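Local coordinates for armadillo repeat protein arm00016 (PDB 4D4E) that is a computationally designed armadillo repeat scaffold, probably meant to bind extended peptides in a modular, repeat-by-repeat way, at residues 37-51 with 77-91. Sequence-based numbering, arbitrary orientation.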
loop_
_atom_site.group_PDB
_atom_site.type_symbol
_atom_site.label_atom_id
_atom_site.label_comp_id
_atom_site.label_asym_id
_atom_site.label_seq_id
_atom_site.Cartn_x
_atom_site.Cartn_y
_atom_site.Cartn_z
ATOM N N SER A 37 -13.773 -8.899 -10.344
ATOM C CA SER A 37 -12.405 -8.403 -10.547
ATOM C C SER A 37 -12.381 -7.477 -11.767
ATOM O O SER A 37 -11.870 -6.385 -11.686
ATOM C CB SER A 37 -11.445 -9.559 -10.799
ATOM O OG SER A 37 -11.158 -10.194 -9.570
ATOM N N GLN A 38 -12.992 -7.938 -12.856
ATOM C CA GLN A 38 -13.127 -7.190 -14.100
ATOM C C GLN A 38 -13.794 -5.803 -13.851
ATOM O O GLN A 38 -13.243 -4.763 -14.257
ATOM C CB GLN A 38 -13.929 -8.026 -15.086
ATOM C CG GLN A 38 -13.651 -7.725 -16.544
ATOM C CD GLN A 38 -14.864 -7.971 -17.434
ATOM O OE1 GLN A 38 -15.875 -8.556 -17.007
ATOM N NE2 GLN A 38 -14.779 -7.500 -18.680
ATOM N N ILE A 39 -14.948 -5.791 -13.160
ATOM C CA ILE A 39 -15.679 -4.569 -12.907
ATOM C C ILE A 39 -14.859 -3.621 -12.048
ATOM O O ILE A 39 -14.711 -2.466 -12.381
ATOM C CB ILE A 39 -17.079 -4.884 -12.319
ATOM C CG1 ILE A 39 -17.918 -5.624 -13.388
ATOM C CG2 ILE A 39 -17.773 -3.620 -11.874
ATOM C CD1 ILE A 39 -18.855 -6.699 -12.844
ATOM N N ALA A 40 -14.302 -4.124 -10.962
ATOM C CA ALA A 40 -13.421 -3.354 -10.048
ATOM C C ALA A 40 -12.267 -2.627 -10.753
ATOM O O ALA A 40 -11.808 -1.588 -10.270
ATOM C CB ALA A 40 -12.888 -4.262 -8.947
ATOM N N SER A 41 -11.826 -3.163 -11.907
ATOM C CA SER A 41 -10.771 -2.506 -12.706
ATOM C C SER A 41 -11.322 -1.444 -13.660
ATOM O O SER A 41 -10.542 -0.715 -14.249
ATOM C CB SER A 41 -9.882 -3.511 -13.451
ATOM O OG SER A 41 -10.663 -4.344 -14.294
ATOM N N GLY A 42 -12.655 -1.359 -13.808
ATOM C CA GLY A 42 -13.314 -0.218 -14.460
ATOM C C GLY A 42 -13.057 0.986 -13.580
ATOM O O GLY A 42 -12.351 0.888 -12.576
ATOM N N GLY A 43 -13.627 2.124 -13.902
ATOM C CA GLY A 43 -13.420 3.274 -13.018
ATOM C C GLY A 43 -14.205 3.249 -11.708
ATOM O O GLY A 43 -14.674 2.189 -11.264
ATOM N N ASN A 44 -14.314 4.426 -11.085
ATOM C CA ASN A 44 -15.035 4.634 -9.812
ATOM C C ASN A 44 -16.521 4.419 -9.906
ATOM O O ASN A 44 -17.172 4.018 -8.922
ATOM C CB ASN A 44 -14.746 6.035 -9.310
ATOM C CG ASN A 44 -13.296 6.191 -8.925
ATOM O OD1 ASN A 44 -12.507 5.288 -9.155
ATOM N ND2 ASN A 44 -12.952 7.296 -8.303
ATOM N N GLU A 45 -17.056 4.667 -11.095
ATOM C CA GLU A 45 -18.443 4.363 -11.356
ATOM C C GLU A 45 -18.730 2.881 -11.193
ATOM O O GLU A 45 -19.676 2.493 -10.484
ATOM C CB GLU A 45 -18.844 4.865 -12.731
ATOM C CG GLU A 45 -19.095 6.364 -12.719
ATOM C CD GLU A 45 -19.191 6.945 -14.109
ATOM O OE1 GLU A 45 -19.955 6.397 -14.938
ATOM O OE2 GLU A 45 -18.504 7.954 -14.372
ATOM N N GLN A 46 -17.900 2.069 -11.839
ATOM C CA GLN A 46 -17.941 0.615 -11.722
ATOM C C GLN A 46 -17.764 0.162 -10.263
ATOM O O GLN A 46 -18.490 -0.719 -9.787
ATOM C CB GLN A 46 -16.853 -0.023 -12.600
ATOM C CG GLN A 46 -17.054 0.144 -14.109
ATOM C CD GLN A 46 -18.209 -0.664 -14.651
ATOM O OE1 GLN A 46 -18.021 -1.788 -15.140
ATOM N NE2 GLN A 46 -19.414 -0.103 -14.586
ATOM N N ILE A 47 -16.809 0.756 -9.561
ATOM C CA ILE A 47 -16.615 0.438 -8.160
ATOM C C ILE A 47 -17.875 0.760 -7.367
ATOM O O ILE A 47 -18.256 0.046 -6.429
ATOM C CB ILE A 47 -15.361 1.164 -7.600
ATOM C CG1 ILE A 47 -14.119 0.566 -8.238
ATOM C CG2 ILE A 47 -15.301 1.080 -6.077
ATOM C CD1 ILE A 47 -12.893 1.478 -8.210
ATOM N N GLN A 48 -18.556 1.824 -7.774
ATOM C CA GLN A 48 -19.723 2.272 -7.028
ATOM C C GLN A 48 -20.860 1.281 -7.158
ATOM O O GLN A 48 -21.569 0.991 -6.167
ATOM C CB GLN A 48 -20.149 3.696 -7.470
ATOM C CG GLN A 48 -21.118 4.321 -6.511
ATOM C CD GLN A 48 -20.607 4.271 -5.087
ATOM O OE1 GLN A 48 -19.402 4.422 -4.851
ATOM N NE2 GLN A 48 -21.522 4.088 -4.126
ATOM N N LYS A 49 -21.041 0.736 -8.352
ATOM C CA LYS A 49 -22.015 -0.321 -8.548
ATOM C C LYS A 49 -21.752 -1.520 -7.613
ATOM O O LYS A 49 -22.671 -2.116 -7.018
ATOM C CB LYS A 49 -21.941 -0.791 -9.984
ATOM C CG LYS A 49 -22.000 0.378 -10.971
ATOM C CD LYS A 49 -22.199 -0.079 -12.411
ATOM C CE LYS A 49 -23.681 -0.283 -12.671
ATOM N NZ LYS A 49 -24.035 -0.580 -14.096
ATOM N N LEU A 50 -20.480 -1.863 -7.478
ATOM C CA LEU A 50 -20.076 -2.995 -6.651
ATOM C C LEU A 50 -20.386 -2.765 -5.192
ATOM O O LEU A 50 -20.844 -3.696 -4.493
ATOM C CB LEU A 50 -18.574 -3.229 -6.776
ATOM C CG LEU A 50 -18.119 -3.873 -8.090
ATOM C CD1 LEU A 50 -16.601 -3.944 -8.116
ATOM C CD2 LEU A 50 -18.766 -5.250 -8.266
ATOM N N ILE A 51 -20.112 -1.532 -4.727
ATOM C CA ILE A 51 -20.459 -1.119 -3.390
ATOM C C ILE A 51 -21.978 -1.221 -3.142
ATOM O O ILE A 51 -22.431 -1.812 -2.137
ATOM C CB ILE A 51 -19.890 0.288 -3.094
ATOM C CG1 ILE A 51 -18.373 0.183 -2.917
ATOM C CG2 ILE A 51 -20.522 0.853 -1.834
ATOM C CD1 ILE A 51 -17.674 1.536 -2.855
ATOM N N ALA A 77 -8.782 -7.626 -6.119
ATOM C CA ALA A 77 -10.049 -6.916 -6.350
ATOM C C ALA A 77 -10.191 -5.734 -5.336
ATOM O O ALA A 77 -10.481 -4.600 -5.760
ATOM C CB ALA A 77 -11.199 -7.906 -6.250
ATOM N N ILE A 78 -10.040 -6.028 -4.022
ATOM C CA ILE A 78 -9.958 -5.027 -2.946
ATOM C C ILE A 78 -8.849 -3.987 -3.272
ATOM O O ILE A 78 -9.061 -2.795 -3.054
ATOM C CB ILE A 78 -9.713 -5.670 -1.551
ATOM C CG1 ILE A 78 -10.885 -6.553 -1.086
ATOM C CG2 ILE A 78 -9.261 -4.646 -0.492
ATOM C CD1 ILE A 78 -10.524 -7.359 0.139
ATOM N N ALA A 79 -7.675 -4.399 -3.790
ATOM C CA ALA A 79 -6.726 -3.360 -4.159
ATOM C C ALA A 79 -7.322 -2.385 -5.198
ATOM O O ALA A 79 -7.029 -1.172 -5.173
ATOM C CB ALA A 79 -5.379 -3.948 -4.658
ATOM N N ASN A 80 -8.113 -2.921 -6.122
ATOM C CA ASN A 80 -8.689 -2.123 -7.183
ATOM C C ASN A 80 -9.814 -1.219 -6.674
ATOM O O ASN A 80 -9.895 -0.067 -7.102
ATOM C CB ASN A 80 -9.161 -3.000 -8.330
ATOM C CG ASN A 80 -8.113 -3.192 -9.419
ATOM O OD1 ASN A 80 -7.263 -2.346 -9.631
ATOM N ND2 ASN A 80 -8.237 -4.284 -10.168
ATOM N N ILE A 81 -10.645 -1.722 -5.747
ATOM C CA ILE A 81 -11.684 -0.891 -5.062
ATOM C C ILE A 81 -11.031 0.292 -4.309
ATOM O O ILE A 81 -11.496 1.427 -4.399
ATOM C CB ILE A 81 -12.611 -1.780 -4.144
ATOM C CG1 ILE A 81 -13.418 -2.726 -5.039
ATOM C CG2 ILE A 81 -13.506 -0.966 -3.213
ATOM C CD1 ILE A 81 -13.858 -3.984 -4.330
ATOM N N ALA A 82 -9.921 0.009 -3.637
ATOM C CA ALA A 82 -9.199 0.978 -2.840
ATOM C C ALA A 82 -8.482 2.055 -3.658
ATOM O O ALA A 82 -8.025 3.036 -3.070
ATOM C CB ALA A 82 -8.208 0.278 -1.950
ATOM N N ALA A 83 -8.394 1.871 -4.985
ATOM C CA ALA A 83 -7.887 2.929 -5.915
ATOM C C ALA A 83 -9.027 3.902 -6.256
ATOM O O ALA A 83 -8.894 4.716 -7.161
ATOM C CB ALA A 83 -7.344 2.272 -7.205
ATOM N N GLY A 84 -10.173 3.785 -5.562
ATOM C CA GLY A 84 -11.327 4.647 -5.830
ATOM C C GLY A 84 -11.210 5.883 -5.007
ATOM O O GLY A 84 -10.165 6.161 -4.412
ATOM N N ASN A 85 -12.284 6.651 -4.958
ATOM C CA ASN A 85 -12.242 7.923 -4.247
ATOM C C ASN A 85 -12.267 7.602 -2.754
ATOM O O ASN A 85 -12.374 6.413 -2.378
ATOM C CB ASN A 85 -13.401 8.820 -4.684
ATOM C CG ASN A 85 -14.763 8.236 -4.342
ATOM O OD1 ASN A 85 -15.025 7.755 -3.229
ATOM N ND2 ASN A 85 -15.647 8.295 -5.301
ATOM N N ASN A 86 -12.214 8.652 -1.925
ATOM C CA ASN A 86 -12.052 8.533 -0.487
ATOM C C ASN A 86 -13.318 8.013 0.191
ATOM O O ASN A 86 -13.208 7.373 1.207
ATOM C CB ASN A 86 -11.622 9.858 0.176
ATOM C CG ASN A 86 -10.205 10.293 -0.182
ATOM O OD1 ASN A 86 -9.452 9.596 -0.833
ATOM N ND2 ASN A 86 -9.836 11.476 0.279
ATOM N N GLU A 87 -14.489 8.274 -0.380
ATOM C CA GLU A 87 -15.747 7.629 0.033
ATOM C C GLU A 87 -15.718 6.079 -0.109
ATOM O O GLU A 87 -16.216 5.329 0.767
ATOM C CB GLU A 87 -16.922 8.192 -0.761
ATOM C CG GLU A 87 -17.266 9.626 -0.414
ATOM C CD GLU A 87 -18.766 9.890 -0.319
ATOM O OE1 GLU A 87 -19.572 9.006 -0.730
ATOM O OE2 GLU A 87 -19.149 10.979 0.200
ATOM N N GLN A 88 -15.075 5.611 -1.168
ATOM C CA GLN A 88 -15.017 4.178 -1.455
ATOM C C GLN A 88 -13.946 3.516 -0.648
ATOM O O GLN A 88 -14.163 2.398 -0.217
ATOM C CB GLN A 88 -14.852 3.920 -2.939
ATOM C CG GLN A 88 -15.970 4.629 -3.677
ATOM C CD GLN A 88 -15.740 4.712 -5.162
ATOM O OE1 GLN A 88 -14.619 4.995 -5.645
ATOM N NE2 GLN A 88 -16.797 4.475 -5.905
ATOM N N ILE A 89 -12.819 4.195 -0.398
ATOM C CA ILE A 89 -11.886 3.653 0.557
ATOM C C ILE A 89 -12.588 3.547 1.938
ATOM O O ILE A 89 -12.425 2.568 2.669
ATOM C CB ILE A 89 -10.640 4.509 0.673
ATOM C CG1 ILE A 89 -9.822 4.447 -0.641
ATOM C CG2 ILE A 89 -9.850 4.088 1.908
ATOM C CD1 ILE A 89 -8.630 5.394 -0.690
ATOM N N GLN A 90 -13.370 4.559 2.292
ATOM C CA GLN A 90 -14.120 4.522 3.523
ATOM C C GLN A 90 -15.028 3.287 3.708
ATOM O O GLN A 90 -15.128 2.689 4.772
ATOM C CB GLN A 90 -14.965 5.790 3.601
ATOM C CG GLN A 90 -14.378 6.776 4.582
ATOM C CD GLN A 90 -14.018 6.100 5.882
ATOM O OE1 GLN A 90 -14.867 5.447 6.494
ATOM N NE2 GLN A 90 -12.762 6.233 6.299
ATOM N N LYS A 91 -15.774 3.003 2.678
ATOM C CA LYS A 91 -16.556 1.778 2.607
ATOM C C LYS A 91 -15.765 0.510 2.836
ATOM O O LYS A 91 -16.269 -0.347 3.490
ATOM C CB LYS A 91 -17.293 1.703 1.278
ATOM C CG LYS A 91 -18.413 2.762 1.153
ATOM C CD LYS A 91 -19.571 2.444 2.077
ATOM C CE LYS A 91 -19.853 3.645 2.954
ATOM N NZ LYS A 91 -20.930 4.455 2.378
HETATM O O HOH W 1 -9.907 -6.101 -9.893
HETATM O O HOH W 2 -9.913 7.328 -7.750
HETATM O O HOH W 3 -10.231 4.274 -9.782
HETATM O O HOH W 4 -18.845 7.749 -5.333
#
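The side chain of Q88 sits as a knob in the hole formed on helix 44-51 by N44, I47, Q48 and I51; its NE2 bonds into that hole while OE1 serves its own helix start. NE2 donates to OE1 of Q48 at 2.8 Å, the two amides nearly coplanar (7° apart), and also to the backbone O of N44 at 3.1 Å. That carbonyl already takes the helical bond from Q48 N, which arrives on the opposite face of its plane. OE1 of Q88 accepts from N85 N, while OD1 of N85 receives Q88 N: a capping box that starts helix 86-91. Glutamine suits the place, offering donor and acceptor on a chain that, extended beyond CG (chi2 167°), reaches helix 44-51, the segment axes approaching to 10.9 Å. G84 suits its own, since a CB there would clash with Q88 OE1. Apolar branches close the tight side: I51 CD1 lies 3.6 Å from Q88 CG, I47 CG2 meets I81 CG2 at 4.0 Å, and the small A40 lets its CB come within 4.0 Å of N80 CB. Toward solvent the fit is looser and water-mediated. One water joins S37 O to N80 ND2; two others link the N44 amide to A83 O. Cutting Q88 back to an alanine is likely to leave Q48 OE1 without its amide donor and open a gap beside I51 CD1. Directional amide bonds beside aliphatic contacts probably set the register of helices 44-51 and 86-91.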